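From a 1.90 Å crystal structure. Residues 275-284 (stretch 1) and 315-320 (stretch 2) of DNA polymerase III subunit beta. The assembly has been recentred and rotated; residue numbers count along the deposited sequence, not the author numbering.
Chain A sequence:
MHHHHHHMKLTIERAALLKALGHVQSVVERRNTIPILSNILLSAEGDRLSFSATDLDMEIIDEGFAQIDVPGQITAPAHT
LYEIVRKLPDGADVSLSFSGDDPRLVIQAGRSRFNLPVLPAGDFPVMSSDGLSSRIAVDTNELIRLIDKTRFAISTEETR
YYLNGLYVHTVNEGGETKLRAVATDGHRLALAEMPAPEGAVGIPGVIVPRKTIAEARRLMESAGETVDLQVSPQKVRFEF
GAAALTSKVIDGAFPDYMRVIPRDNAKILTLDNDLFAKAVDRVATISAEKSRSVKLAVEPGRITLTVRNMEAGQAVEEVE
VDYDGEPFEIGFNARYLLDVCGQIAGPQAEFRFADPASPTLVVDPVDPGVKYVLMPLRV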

# COMPACT_ATOMS: atom_id res chain seq x y z
N LEU A 275 15.63 -22.91 1.85
CA LEU A 275 14.77 -23.90 2.49
C LEU A 275 14.54 -23.52 3.97
O LEU A 275 13.43 -23.54 4.47
CB LEU A 275 15.30 -25.31 2.36
CG LEU A 275 14.54 -26.34 3.21
CD1 LEU A 275 13.04 -26.40 2.85
CD2 LEU A 275 15.22 -27.69 3.14
N PHE A 276 15.60 -23.09 4.63
CA PHE A 276 15.51 -22.75 6.05
C PHE A 276 14.60 -21.55 6.27
O PHE A 276 13.75 -21.57 7.13
CB PHE A 276 16.91 -22.53 6.66
CG PHE A 276 16.90 -22.17 8.11
CD1 PHE A 276 16.67 -23.13 9.07
CD2 PHE A 276 17.20 -20.88 8.51
CE1 PHE A 276 16.70 -22.79 10.42
CE2 PHE A 276 17.28 -20.56 9.85
CZ PHE A 276 16.98 -21.52 10.81
N ALA A 277 14.81 -20.50 5.48
CA ALA A 277 14.00 -19.32 5.56
C ALA A 277 12.50 -19.64 5.34
O ALA A 277 11.64 -19.15 6.06
CB ALA A 277 14.48 -18.28 4.55
N LYS A 278 12.21 -20.50 4.36
CA LYS A 278 10.82 -20.90 4.10
C LYS A 278 10.22 -21.62 5.27
O LYS A 278 9.05 -21.38 5.60
CB LYS A 278 10.68 -21.72 2.81
CG LYS A 278 10.73 -20.81 1.61
CD LYS A 278 10.85 -21.60 0.33
CE LYS A 278 10.88 -20.66 -0.86
NZ LYS A 278 11.32 -21.51 -2.00
N ALA A 279 11.03 -22.45 5.92
CA ALA A 279 10.59 -23.18 7.10
C ALA A 279 10.35 -22.25 8.27
O ALA A 279 9.32 -22.36 8.90
CB ALA A 279 11.55 -24.28 7.48
N VAL A 280 11.29 -21.35 8.56
CA VAL A 280 11.08 -20.34 9.59
C VAL A 280 9.80 -19.54 9.34
O VAL A 280 9.02 -19.33 10.23
CB VAL A 280 12.26 -19.35 9.71
CG1 VAL A 280 11.95 -18.25 10.73
CG2 VAL A 280 13.53 -20.10 10.14
N ASP A 281 9.64 -19.04 8.12
CA ASP A 281 8.47 -18.30 7.73
C ASP A 281 7.18 -19.11 7.92
O ASP A 281 6.20 -18.60 8.48
CB ASP A 281 8.65 -17.84 6.28
CG ASP A 281 7.59 -16.88 5.82
OD1 ASP A 281 7.05 -16.13 6.64
OD2 ASP A 281 7.27 -16.91 4.62
N ARG A 282 7.19 -20.39 7.52
CA ARG A 282 6.05 -21.26 7.77
C ARG A 282 5.66 -21.36 9.24
O ARG A 282 4.49 -21.11 9.60
CB ARG A 282 6.29 -22.68 7.26
CG ARG A 282 5.80 -22.92 5.89
CD ARG A 282 5.82 -24.39 5.56
NE ARG A 282 7.20 -24.84 5.40
CZ ARG A 282 7.96 -24.67 4.32
NH1 ARG A 282 7.50 -24.02 3.25
NH2 ARG A 282 9.20 -25.15 4.33
N VAL A 283 6.61 -21.77 10.09
CA VAL A 283 6.28 -22.02 11.50
C VAL A 283 5.89 -20.73 12.21
O VAL A 283 5.07 -20.78 13.12
CB VAL A 283 7.38 -22.77 12.24
CG1 VAL A 283 7.54 -24.17 11.68
CG2 VAL A 283 8.70 -22.04 12.24
N ALA A 284 6.43 -19.59 11.78
CA ALA A 284 6.08 -18.30 12.37
C ALA A 284 4.65 -17.81 12.05
O ALA A 284 4.10 -16.97 12.76
CB ALA A 284 7.08 -17.23 11.95
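Stretch 2 (315-320) AVEEVE

The centre of this contact is a small apolar patch in which Val319 of the strand rests on the helix. Val319 CG2 lies 3.6 Å from Ala279 CB, while Val319 CG1 turns to the preceding turn of the helix, 4.2 Å from Leu275 CD2 and 4.4 Å from Phe276 CD1. The methyl group meets the Phe276 ring at its edge, near the ring plane. A beta-branched valine (chi1 180°, t) suits an extended backbone and offers two methyl groups close to the main chain. Ala279, with no more than a methyl group of its own, lets the strand come near: its CB is also 3.5 Å from Glu317 CD.

These contacts follow from the way the two elements lie together. Residues 275-284 are helical, held by successive i to i+4 hydrogen bonds such as Ala279 N to Leu275 O (3.0 Å) and Val283 N to Ala279 O (3.0 Å). Residues 315-320 form an extended strand that runs almost antiparallel to the helix, at 165° between their N-to-C directions, with the axes 7.7 Å apart at closest approach. As the strand advances, the register therefore steps back along the helix: Ala315 is opposite Val283, Glu317 opposite Ala279 and Val319 opposite Phe276, with CA to CA distances of 5.0, 6.6 and 6.7 Å. The alternation of a strand sends the CA-to-CB bonds of Ala315, Glu317 and Val319 toward the helix and those of Val316, Glu318 and Glu320 away from it.

The backbones are nearest at the Val283 end, where small size again matters. Ala315 CB lies 3.4 Å from Val283 O and 3.9 Å from Val283 CB. Val283 also reaches along the strand, its CG1 lying 3.7 Å from Glu317 CB and 3.8 Å from the carbonyl carbon C of Val316, so that it packs on the aliphatic beginning of the glutamate.

Beyond that aliphatic stretch the contact becomes polar. Glu317 is extended (chi1 and chi2 both t), which carries its carboxylate past Ala279 to the guanidinium of Arg282. The two groups form a bidentate salt bridge: Arg282 NE donates to Glu317 OE1 at 2.8 Å and 172°, and Arg282 NH2 donates to Glu317 OE2 at 2.9 Å and 157°. OE1 lies near the guanidinium plane, where the N-H bonds point. Both residues are buried, and pairing their opposite charges helps to offset the cost of removing them from water.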

# COMPACT_ATOMS: atom_id res chain seq x y z
N ALA A 315 3.49 -24.71 15.98
CA ALA A 315 4.01 -25.11 14.67
C ALA A 315 5.41 -25.64 14.78
O ALA A 315 6.29 -24.96 15.37
CB ALA A 315 4.01 -23.93 13.74
N VAL A 316 5.64 -26.84 14.23
CA VAL A 316 6.96 -27.46 14.19
C VAL A 316 7.38 -27.83 12.77
O VAL A 316 6.56 -28.41 12.02
CB VAL A 316 6.94 -28.73 15.02
CG1 VAL A 316 8.30 -29.39 15.13
CG2 VAL A 316 6.45 -28.38 16.40
N GLU A 317 8.66 -27.61 12.46
CA GLU A 317 9.25 -28.12 11.21
C GLU A 317 10.68 -28.56 11.39
O GLU A 317 11.46 -27.83 12.03
CB GLU A 317 9.12 -27.10 10.06
CG GLU A 317 9.70 -27.57 8.75
CD GLU A 317 9.18 -26.82 7.55
OE1 GLU A 317 8.24 -26.01 7.68
OE2 GLU A 317 9.70 -27.07 6.43
N GLU A 318 11.02 -29.74 10.84
CA GLU A 318 12.42 -30.21 10.83
C GLU A 318 13.09 -29.82 9.53
O GLU A 318 12.50 -29.92 8.45
CB GLU A 318 12.51 -31.71 11.00
CG GLU A 318 11.77 -32.21 12.22
CD GLU A 318 11.70 -33.72 12.32
OE1 GLU A 318 11.96 -34.42 11.32
OE2 GLU A 318 11.36 -34.20 13.43
N VAL A 319 14.32 -29.33 9.65
CA VAL A 319 15.16 -28.95 8.50
C VAL A 319 16.50 -29.67 8.64
O VAL A 319 17.14 -29.59 9.70
CB VAL A 319 15.39 -27.44 8.43
CG1 VAL A 319 16.28 -27.13 7.21
CG2 VAL A 319 14.06 -26.69 8.33
N GLU A 320 16.89 -30.40 7.61
CA GLU A 320 18.21 -31.05 7.57
C GLU A 320 19.32 -29.97 7.43
O GLU A 320 19.17 -29.01 6.69
CB GLU A 320 18.29 -32.11 6.45
CG GLU A 320 17.11 -33.10 6.52
CD GLU A 320 17.03 -33.78 7.89
OE1 GLU A 320 18.12 -34.20 8.38
OE2 GLU A 320 15.93 -33.87 8.53